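Local coordinates for universal stress protein MJ0577 (Methanocaldococcus jannaschii, PDB 1MJH) that binds ATP together with one manganese ion in each subunit of a homodimer, at residues I20-V25 with K90-V95; E110-I115 with D122-G127; K114-E119 with S150-L155. All blocks are in the same frame, centred on the assembly; numbering follows the deposited sequence.

Overall arrangement
Contacts 1 and 2 are buried and lie on opposite faces of the five-stranded parallel sheet: contact 1 sets helix 16-27 beside helix 66-95, whereas contact 2 lays helix 108-118 over strand 123-127 next to the ATP. Contact 3 uses the same helix 108-118 one turn further on, with its centre about 5 Å from that of contact 2, and joins it to the loop entering strand 154-157, the outermost of its own subunit. Its chemistry changes accordingly, from methyl packing to a lysine and a solvent network at the surface. All three contacts come within reach of the second subunit, contact 3 most extensively, through an antiparallel ladder.

Contact 1 of 3, residues I20-V25 with K90-V95; sequences IALKHV and KELEDV
The carboxylate of Glu-91 has methyl CD2 of Leu-22 well above its plane, outward of the oxygens and nearest to OE1, at 3.6 Å, while its other oxygen, OE2, is held in a salt bridge by Lys-26. The ring of His-24, turned the other way on the same helix turn, has Ile-20 O in its plane at the edge, and its ND1 is hydrogen-bonded to Tyr-5 OH of the second subunit. The two helices, 16-27 and 66-95, cover one face of the parallel beta-sheet of the alpha/beta fold side by side, running nearly parallel at 21° with their axes 11.4 Å apart. Side chains rather than backbones therefore bridge them. Leu-22 reaches across with CG anti to its backbone N (chi1 179°), and its two methyls part, CD2 to Glu-91 and CD1 to Leu-92. Beneath it, Tyr-10 of strand 7-11 also supports Leu-22 and Val-25, and Leu-92 rests on Val-99. Replacing Leu-22 by an alanine would probably open a gap between the helices and leave Leu-92 with little more than Val-25 to pack on across this contact. The branch of Leu-92 that does the touching is CD2, 3.7 Å from Leu-22 CD1 and 4.0 Å from Val-25 CG1.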
loop_
_atom_site.group_PDB
_atom_site.type_symbol
_atom_site.label_atom_id
_atom_site.label_comp_id
_atom_site.label_asym_id
_atom_site.label_seq_id
_atom_site.Cartn_x
_atom_site.Cartn_y
_atom_site.Cartn_z
ATOM N N ILE B 20 -8.701 -6.669 9.333
ATOM C CA ILE B 20 -8.766 -6.954 7.923
ATOM C C ILE B 20 -7.348 -7.080 7.360
ATOM O O ILE B 20 -7.073 -7.953 6.536
ATOM C CB ILE B 20 -9.533 -5.896 7.095
ATOM C CG1 ILE B 20 -10.906 -5.681 7.767
ATOM C CG2 ILE B 20 -9.741 -6.392 5.664
ATOM C CD1 ILE B 20 -11.722 -4.584 7.081
ATOM N N ALA B 21 -6.502 -6.148 7.731
ATOM C CA ALA B 21 -5.093 -6.184 7.253
ATOM C C ALA B 21 -4.410 -7.462 7.649
ATOM O O ALA B 21 -3.498 -7.900 6.938
ATOM C CB ALA B 21 -4.342 -4.975 7.845
ATOM N N LEU B 22 -4.715 -8.102 8.800
ATOM C CA LEU B 22 -4.129 -9.396 9.129
ATOM C C LEU B 22 -4.403 -10.421 8.063
ATOM O O LEU B 22 -3.569 -11.321 7.789
ATOM C CB LEU B 22 -4.657 -9.830 10.518
ATOM C CG LEU B 22 -4.162 -11.186 11.005
ATOM C CD1 LEU B 22 -2.663 -11.245 11.105
ATOM C CD2 LEU B 22 -4.784 -11.363 12.421
ATOM N N LYS B 23 -5.609 -10.416 7.444
ATOM C CA LYS B 23 -5.919 -11.334 6.380
ATOM C C LYS B 23 -4.890 -11.236 5.233
ATOM O O LYS B 23 -4.562 -12.261 4.633
ATOM C CB LYS B 23 -7.315 -11.114 5.791
ATOM C CG LYS B 23 -8.411 -11.153 6.881
ATOM C CD LYS B 23 -9.769 -10.901 6.212
ATOM C CE LYS B 23 -10.947 -11.358 7.030
ATOM N NZ LYS B 23 -10.979 -12.782 7.473
ATOM N N HIS B 24 -4.488 -10.001 4.942
ATOM C CA HIS B 24 -3.515 -9.768 3.856
ATOM C C HIS B 24 -2.134 -10.202 4.288
ATOM O O HIS B 24 -1.427 -10.817 3.474
ATOM C CB HIS B 24 -3.501 -8.274 3.438
ATOM C CG HIS B 24 -4.828 -7.937 2.802
ATOM N ND1 HIS B 24 -4.918 -7.822 1.420
ATOM C CD2 HIS B 24 -6.044 -7.676 3.343
ATOM C CE1 HIS B 24 -6.191 -7.540 1.142
ATOM N NE2 HIS B 24 -6.933 -7.454 2.276
ATOM N N VAL B 25 -1.751 -10.007 5.549
ATOM C CA VAL B 25 -0.465 -10.575 5.994
ATOM C C VAL B 25 -0.428 -12.083 5.761
ATOM O O VAL B 25 0.580 -12.650 5.299
ATOM C CB VAL B 25 -0.234 -10.278 7.486
ATOM C CG1 VAL B 25 1.088 -10.901 7.991
ATOM C CG2 VAL B 25 -0.183 -8.747 7.685
ATOM N N LYS B 90 0.103 -16.419 17.640
ATOM C CA LYS B 90 -0.242 -17.805 17.393
ATOM C C LYS B 90 -0.920 -18.028 16.050
ATOM O O LYS B 90 -0.620 -19.033 15.403
ATOM C CB LYS B 90 -1.181 -18.403 18.455
ATOM C CG LYS B 90 -0.472 -18.603 19.795
ATOM C CD LYS B 90 0.387 -19.855 19.790
ATOM C CE LYS B 90 1.044 -20.124 21.137
ATOM N NZ LYS B 90 2.092 -21.197 21.021
ATOM N N GLU B 91 -1.803 -17.108 15.643
ATOM C CA GLU B 91 -2.474 -17.297 14.331
ATOM C C GLU B 91 -1.407 -17.293 13.244
ATOM O O GLU B 91 -1.405 -18.035 12.273
ATOM C CB GLU B 91 -3.506 -16.168 14.114
ATOM C CG GLU B 91 -4.403 -16.411 12.882
ATOM C CD GLU B 91 -5.438 -15.326 12.643
ATOM O OE1 GLU B 91 -5.751 -14.589 13.602
ATOM O OE2 GLU B 91 -5.986 -15.244 11.506
ATOM N N LEU B 92 -0.452 -16.330 13.344
ATOM C CA LEU B 92 0.572 -16.222 12.293
ATOM C C LEU B 92 1.572 -17.384 12.294
ATOM O O LEU B 92 2.008 -17.838 11.246
ATOM C CB LEU B 92 1.351 -14.904 12.508
ATOM C CG LEU B 92 0.503 -13.648 12.223
ATOM C CD1 LEU B 92 1.301 -12.413 12.646
ATOM C CD2 LEU B 92 0.148 -13.603 10.745
ATOM N N GLU B 93 1.917 -17.876 13.475
ATOM C CA GLU B 93 2.820 -19.023 13.594
ATOM C C GLU B 93 2.195 -20.264 13.006
ATOM O O GLU B 93 2.886 -21.046 12.348
ATOM C CB GLU B 93 3.204 -19.258 15.073
ATOM C CG GLU B 93 4.209 -18.195 15.524
ATOM C CD GLU B 93 4.607 -18.309 16.986
ATOM O OE1 GLU B 93 3.844 -18.959 17.737
ATOM O OE2 GLU B 93 5.638 -17.750 17.414
ATOM N N ASP B 94 0.875 -20.393 13.170
ATOM C CA ASP B 94 0.136 -21.509 12.615
ATOM C C ASP B 94 0.152 -21.568 11.103
ATOM O O ASP B 94 0.216 -22.652 10.503
ATOM C CB ASP B 94 -1.316 -21.523 13.156
ATOM C CG ASP B 94 -2.086 -22.618 12.425
ATOM O OD1 ASP B 94 -1.800 -23.809 12.715
ATOM O OD2 ASP B 94 -2.926 -22.314 11.549
ATOM N N VAL B 95 0.307 -20.414 10.431
ATOM C CA VAL B 95 0.438 -20.446 8.982
ATOM C C VAL B 95 1.884 -20.592 8.527
ATOM O O VAL B 95 2.102 -20.795 7.327
ATOM C CB VAL B 95 -0.311 -19.297 8.305
ATOM C CG1 VAL B 95 -1.779 -19.422 8.707
ATOM C CG2 VAL B 95 0.207 -17.938 8.687
#

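Contact 2 of 3, residues E110-I115 with D122-G127; sequences EEIVKI and DIIIMG. With ATP (adenosine-5'-triphosphate), chain F.
One wall of the ATP pocket is built where Ile-112 and Met-126 meet, their end methyls, CD1 and CE, 4.4 Å apart and both turned to the nucleoside. Ile-112 CD1 lies 3.9 Å from N3 of the adenine. Met-126 serves the ribose twice: its CE comes within 3.5 Å of O4', and its CB, placed by the backbone, approaches O2' at 3.4 Å. The bent side chain accounts for the CE contact: CG stands between the backbone N and the carbonyl carbon (chi1 68°), and a bend at the sulfur (chi3 -58°) brings the methyl round to the sugar. Helix 108-118 and strand 123-127 are the helix and second strand of a beta-alpha-beta crossover from strand 98-106, which passes over strands 35-43 and 7-11; the nucleotide is bound at the C-terminal end of strand 123-127, as in other Rossmann-like folds of this clan. There Gly-127 N donates a well-directed bond to ATP O2' (3.3 Å, 164°) and a weak, strongly bent one to O3'. Having no side chain, Gly-127 lets the ribose come up to its backbone; a beta carbon would clash with O3'. Deeper in, the branch methyls of Ile-112 and Ile-124 make a similarly long contact, CG2 to CG2 at 4.5 Å. Leu-9 and Pro-11 on strand 7-11, with Val-142 and Val-146 on helix 141-149, also pack against Ile-112.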
loop_
_atom_site.group_PDB
_atom_site.type_symbol
_atom_site.label_atom_id
_atom_site.label_comp_id
_atom_site.label_asym_id
_atom_site.label_seq_id
_atom_site.Cartn_x
_atom_site.Cartn_y
_atom_site.Cartn_z
ATOM N N GLU B 110 5.742 7.412 14.397
ATOM C CA GLU B 110 7.223 7.466 14.463
ATOM C C GLU B 110 7.850 6.134 14.745
ATOM O O GLU B 110 8.849 5.778 14.129
ATOM C CB GLU B 110 7.632 8.510 15.525
ATOM C CG GLU B 110 7.196 9.917 15.173
ATOM C CD GLU B 110 7.796 11.038 15.998
ATOM O OE1 GLU B 110 8.393 10.788 17.061
ATOM O OE2 GLU B 110 7.681 12.221 15.604
ATOM N N GLU B 111 7.249 5.327 15.653
ATOM C CA GLU B 111 7.797 4.026 15.936
ATOM C C GLU B 111 7.641 3.062 14.788
ATOM O O GLU B 111 8.500 2.192 14.559
ATOM C CB GLU B 111 7.160 3.417 17.219
ATOM C CG GLU B 111 7.479 4.245 18.465
ATOM C CD GLU B 111 8.918 3.995 18.902
ATOM O OE1 GLU B 111 9.561 3.010 18.526
ATOM O OE2 GLU B 111 9.364 4.882 19.661
ATOM N N ILE B 112 6.509 3.143 14.042
ATOM C CA ILE B 112 6.365 2.234 12.893
ATOM C C ILE B 112 7.446 2.496 11.866
ATOM O O ILE B 112 8.065 1.584 11.343
ATOM C CB ILE B 112 4.958 2.392 12.294
ATOM C CG1 ILE B 112 3.923 1.946 13.343
ATOM C CG2 ILE B 112 4.804 1.615 10.978
ATOM C CD1 ILE B 112 2.469 2.345 12.949
ATOM N N VAL B 113 7.683 3.817 11.610
ATOM C CA VAL B 113 8.717 4.158 10.623
ATOM C C VAL B 113 10.101 3.710 11.097
ATOM O O VAL B 113 10.862 3.149 10.317
ATOM C CB VAL B 113 8.692 5.674 10.378
ATOM C CG1 VAL B 113 9.874 6.134 9.518
ATOM C CG2 VAL B 113 7.382 6.035 9.629
ATOM N N LYS B 114 10.398 3.944 12.363
ATOM C CA LYS B 114 11.718 3.593 12.905
ATOM C C LYS B 114 11.978 2.096 12.874
ATOM O O LYS B 114 13.047 1.600 12.491
ATOM C CB LYS B 114 11.812 4.175 14.319
ATOM C CG LYS B 114 12.924 3.609 15.166
ATOM C CD LYS B 114 12.971 4.318 16.525
ATOM C CE LYS B 114 13.566 3.338 17.533
ATOM N NZ LYS B 114 13.569 3.881 18.920
ATOM N N ILE B 115 10.975 1.323 13.321
ATOM C CA ILE B 115 11.101 -0.116 13.407
ATOM C C ILE B 115 11.076 -0.751 12.045
ATOM O O ILE B 115 11.825 -1.683 11.765
ATOM C CB ILE B 115 10.028 -0.680 14.383
ATOM C CG1 ILE B 115 10.409 -0.295 15.827
ATOM C CG2 ILE B 115 9.972 -2.198 14.209
ATOM C CD1 ILE B 115 9.314 -0.606 16.839
ATOM N N ASP B 122 10.672 -5.690 4.136
ATOM C CA ASP B 122 10.373 -5.576 2.714
ATOM C C ASP B 122 9.027 -4.864 2.431
ATOM O O ASP B 122 8.844 -4.418 1.295
ATOM C CB ASP B 122 10.337 -6.984 2.121
ATOM C CG ASP B 122 11.698 -7.689 2.266
ATOM O OD1 ASP B 122 12.656 -7.163 1.645
ATOM O OD2 ASP B 122 11.850 -8.717 2.969
ATOM N N ILE B 123 8.185 -4.748 3.450
ATOM C CA ILE B 123 6.857 -4.153 3.181
ATOM C C ILE B 123 6.207 -3.911 4.533
ATOM O O ILE B 123 6.517 -4.635 5.500
ATOM C CB ILE B 123 6.027 -5.104 2.316
ATOM C CG1 ILE B 123 4.650 -4.466 2.033
ATOM C CG2 ILE B 123 5.833 -6.491 2.957
ATOM C CD1 ILE B 123 3.890 -5.267 0.959
ATOM N N ILE B 124 5.376 -2.897 4.624
ATOM C CA ILE B 124 4.554 -2.650 5.793
ATOM C C ILE B 124 3.103 -2.938 5.373
ATOM O O ILE B 124 2.706 -2.390 4.339
ATOM C CB ILE B 124 4.627 -1.169 6.212
ATOM C CG1 ILE B 124 6.148 -0.827 6.477
ATOM C CG2 ILE B 124 3.884 -1.047 7.524
ATOM C CD1 ILE B 124 6.306 0.607 6.885
ATOM N N ILE B 125 2.381 -3.786 6.090
ATOM C CA ILE B 125 0.958 -4.072 5.713
ATOM C C ILE B 125 0.084 -3.515 6.861
ATOM O O ILE B 125 0.229 -3.931 8.011
ATOM C CB ILE B 125 0.779 -5.581 5.542
ATOM C CG1 ILE B 125 1.573 -6.091 4.323
ATOM C CG2 ILE B 125 -0.728 -5.857 5.289
ATOM C CD1 ILE B 125 1.434 -7.596 4.072
ATOM N N MET B 126 -0.806 -2.560 6.584
ATOM C CA MET B 126 -1.528 -1.869 7.692
ATOM C C MET B 126 -2.930 -1.505 7.237
ATOM O O MET B 126 -3.176 -1.472 6.025
ATOM C CB MET B 126 -0.706 -0.649 8.243
ATOM C CG MET B 126 -0.598 0.513 7.196
ATOM S SD MET B 126 0.778 1.761 7.601
ATOM C CE MET B 126 0.161 2.212 9.238
ATOM N N GLY B 127 -3.792 -1.140 8.215
ATOM C CA GLY B 127 -5.135 -0.709 7.782
ATOM C C GLY B 127 -5.116 0.742 7.335
ATOM O O GLY B 127 -4.210 1.524 7.639
HETATM P PG ATP F . -6.610 8.608 13.861
HETATM O O1G ATP F . -5.878 9.526 12.945
HETATM O O2G ATP F . -5.669 7.964 14.716
HETATM O O3G ATP F . -7.668 9.284 14.627
HETATM P PB ATP F . -7.671 6.048 12.844
HETATM O O1B ATP F . -8.986 5.812 12.232
HETATM O O2B ATP F . -7.621 5.486 14.197
HETATM O O3B ATP F . -7.342 7.587 12.821
HETATM P PA ATP F . -4.970 5.032 12.094
HETATM O O1A ATP F . -4.243 5.860 11.163
HETATM O O2A ATP F . -4.602 5.092 13.468
HETATM O O3A ATP F . -6.565 5.380 11.909
HETATM O "O5'" ATP F . -5.028 3.486 11.791
HETATM C "C5'" ATP F . -4.417 3.036 10.554
HETATM C "C4'" ATP F . -3.585 1.797 10.830
HETATM O "O4'" ATP F . -2.389 2.235 11.590
HETATM C "C3'" ATP F . -4.196 0.727 11.721
HETATM O "O3'" ATP F . -5.099 -0.139 11.019
HETATM C "C2'" ATP F . -2.913 0.014 12.218
HETATM O "O2'" ATP F . -2.434 -0.864 11.179
HETATM C "C1'" ATP F . -1.966 1.224 12.431
HETATM N N9 ATP F . -1.927 1.698 13.808
HETATM C C8 ATP F . -2.606 2.714 14.384
HETATM N N7 ATP F . -2.273 2.936 15.642
HETATM C C5 ATP F . -1.387 2.004 15.913
HETATM C C6 ATP F . -0.694 1.741 17.083
HETATM N N6 ATP F . -0.900 2.469 18.181
HETATM N N1 ATP F . 0.161 0.724 17.058
HETATM C C2 ATP F . 0.381 -0.007 15.917
HETATM N N3 ATP F . -0.236 0.177 14.736
HETATM C C4 ATP F . -1.121 1.193 14.856
#

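Contact 3 of 3, residues K114-E119 with S150-L155; sequences KIAEDE and SNKPVL
The ammonium group of Lys-152 is gripped by the main-chain oxygen of Val-121 and by a water that accepts from NZ at 2.9 Å. That same water donates to Glu-117 O, also at 2.9 Å, so the lysine is tied through it to the backbone near the C-terminal end of helix 108-118. On the way there its aliphatic chain lies against the helix. CG meets the methyl of Ala-116, CB to CG 4.0 Å, and further along CE passes 3.5 Å from Ala-116 O. The bend at chi2 (-60°) turns the chain along the helix, after which it runs extended to NZ. Carbonyl oxygens gathered at this end of a helix would be expected to suit a positive charge close by, and the carboxylate of Glu-117 may add to that, its OE1 lying 4.8 Å from Lys-152 NZ without bonding to it. OE1 instead accepts from a water at 2.7 Å. Solvent probably also links Glu-117 with Asn-151 at the outer border of the contact, although each of the two water bridges has a leg too short to be trusted in detail. The loop itself is shaped by an ST turn, in which Ser-150 OG accepts from Lys-152 N (3.0 Å, 160°). Ser-150 O is bonded to Lys-158 NZ of the second subunit. Ile-124 of the neighbouring strand lies under Ala-116, Ser-150 and Lys-152 together. The arrangement belongs to the border of the parallel beta-sheet of an alpha/beta fold: the loop after helix 141-149 leads into strand 154-157, the outermost strand of its own subunit, whose Val-154 and Leu-155 pair antiparallel with a strand of the second subunit, so that the sheet continues through the homodimer.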
loop_
_atom_site.group_PDB
_atom_site.type_symbol
_atom_site.label_atom_id
_atom_site.label_comp_id
_atom_site.label_asym_id
_atom_site.label_seq_id
_atom_site.Cartn_x
_atom_site.Cartn_y
_atom_site.Cartn_z
ATOM N N LYS B 114 10.398 3.944 12.363
ATOM C CA LYS B 114 11.718 3.593 12.905
ATOM C C LYS B 114 11.978 2.096 12.874
ATOM O O LYS B 114 13.047 1.600 12.491
ATOM C CB LYS B 114 11.812 4.175 14.319
ATOM C CG LYS B 114 12.924 3.609 15.166
ATOM C CD LYS B 114 12.971 4.318 16.525
ATOM C CE LYS B 114 13.566 3.338 17.533
ATOM N NZ LYS B 114 13.569 3.881 18.920
ATOM N N ILE B 115 10.975 1.323 13.321
ATOM C CA ILE B 115 11.101 -0.116 13.407
ATOM C C ILE B 115 11.076 -0.751 12.045
ATOM O O ILE B 115 11.825 -1.683 11.765
ATOM C CB ILE B 115 10.028 -0.680 14.383
ATOM C CG1 ILE B 115 10.409 -0.295 15.827
ATOM C CG2 ILE B 115 9.972 -2.198 14.209
ATOM C CD1 ILE B 115 9.314 -0.606 16.839
ATOM N N ALA B 116 10.345 -0.185 11.039
ATOM C CA ALA B 116 10.469 -0.747 9.719
ATOM C C ALA B 116 11.915 -0.641 9.164
ATOM O O ALA B 116 12.374 -1.619 8.570
ATOM C CB ALA B 116 9.598 0.014 8.734
ATOM N N GLU B 117 12.505 0.526 9.466
ATOM C CA GLU B 117 13.915 0.691 9.041
ATOM C C GLU B 117 14.883 -0.172 9.862
ATOM O O GLU B 117 15.714 -0.902 9.256
ATOM C CB GLU B 117 14.179 2.199 9.289
ATOM C CG GLU B 117 15.657 2.617 9.169
ATOM C CD GLU B 117 16.248 2.449 7.796
ATOM O OE1 GLU B 117 15.533 2.491 6.767
ATOM O OE2 GLU B 117 17.506 2.292 7.669
ATOM N N ASP B 118 14.660 -0.257 11.177
ATOM C CA ASP B 118 15.641 -1.002 12.031
ATOM C C ASP B 118 15.623 -2.485 11.738
ATOM O O ASP B 118 16.665 -3.185 11.742
ATOM C CB ASP B 118 15.362 -0.652 13.488
ATOM C CG ASP B 118 15.768 0.731 13.938
ATOM O OD1 ASP B 118 16.340 1.523 13.162
ATOM O OD2 ASP B 118 15.573 1.182 15.087
ATOM N N GLU B 119 14.411 -3.050 11.523
ATOM C CA GLU B 119 14.264 -4.469 11.217
ATOM C C GLU B 119 14.529 -4.855 9.774
ATOM O O GLU B 119 14.506 -6.013 9.332
ATOM C CB GLU B 119 12.867 -4.957 11.715
ATOM C CG GLU B 119 12.661 -4.706 13.220
ATOM C CD GLU B 119 13.366 -5.734 14.110
ATOM O OE1 GLU B 119 13.832 -6.766 13.628
ATOM O OE2 GLU B 119 13.437 -5.498 15.320
ATOM N N SER B 150 8.008 6.904 5.695
ATOM C CA SER B 150 8.801 5.724 5.424
ATOM C C SER B 150 9.181 5.575 3.975
ATOM O O SER B 150 8.375 5.864 3.055
ATOM C CB SER B 150 8.000 4.483 5.875
ATOM O OG SER B 150 8.756 3.288 5.653
ATOM N N ASN B 151 10.348 4.981 3.674
ATOM C CA ASN B 151 10.661 4.658 2.285
ATOM C C ASN B 151 10.354 3.216 1.931
ATOM O O ASN B 151 10.604 2.682 0.857
ATOM C CB ASN B 151 12.139 4.937 2.011
ATOM C CG ASN B 151 13.098 4.103 2.844
ATOM O OD1 ASN B 151 12.758 3.106 3.481
ATOM N ND2 ASN B 151 14.360 4.521 2.844
ATOM N N LYS B 152 9.567 2.534 2.825
ATOM C CA LYS B 152 9.218 1.158 2.555
ATOM C C LYS B 152 7.915 1.086 1.754
ATOM O O LYS B 152 7.104 1.997 1.980
ATOM C CB LYS B 152 8.930 0.424 3.890
ATOM C CG LYS B 152 10.202 0.297 4.789
ATOM C CD LYS B 152 11.333 -0.466 4.151
ATOM C CE LYS B 152 12.495 -0.560 5.188
ATOM N NZ LYS B 152 13.608 -1.310 4.496
ATOM N N PRO B 153 7.688 0.028 1.011
ATOM C CA PRO B 153 6.388 -0.179 0.355
ATOM C C PRO B 153 5.324 -0.354 1.441
ATOM O O PRO B 153 5.609 -1.005 2.475
ATOM C CB PRO B 153 6.558 -1.478 -0.445
ATOM C CG PRO B 153 8.063 -1.692 -0.561
ATOM C CD PRO B 153 8.595 -1.062 0.673
ATOM N N VAL B 154 4.178 0.313 1.252
ATOM C CA VAL B 154 3.083 0.173 2.233
ATOM C C VAL B 154 1.810 -0.353 1.551
ATOM O O VAL B 154 1.319 0.275 0.602
ATOM C CB VAL B 154 2.751 1.548 2.821
ATOM C CG1 VAL B 154 1.613 1.404 3.876
ATOM C CG2 VAL B 154 3.938 2.158 3.590
ATOM N N LEU B 155 1.378 -1.510 2.024
ATOM C CA LEU B 155 0.061 -2.056 1.561
ATOM C C LEU B 155 -0.991 -1.474 2.487
ATOM O O LEU B 155 -1.017 -1.829 3.654
ATOM C CB LEU B 155 0.084 -3.582 1.545
ATOM C CG LEU B 155 -1.304 -4.236 1.223
ATOM C CD1 LEU B 155 -1.814 -3.750 -0.124
ATOM C CD2 LEU B 155 -1.147 -5.781 1.173
HETATM O O HOH W 1 15.856 -1.089 6.393
HETATM O O HOH W 2 12.969 2.791 5.941
HETATM O O HOH W 3 16.591 3.645 4.788
#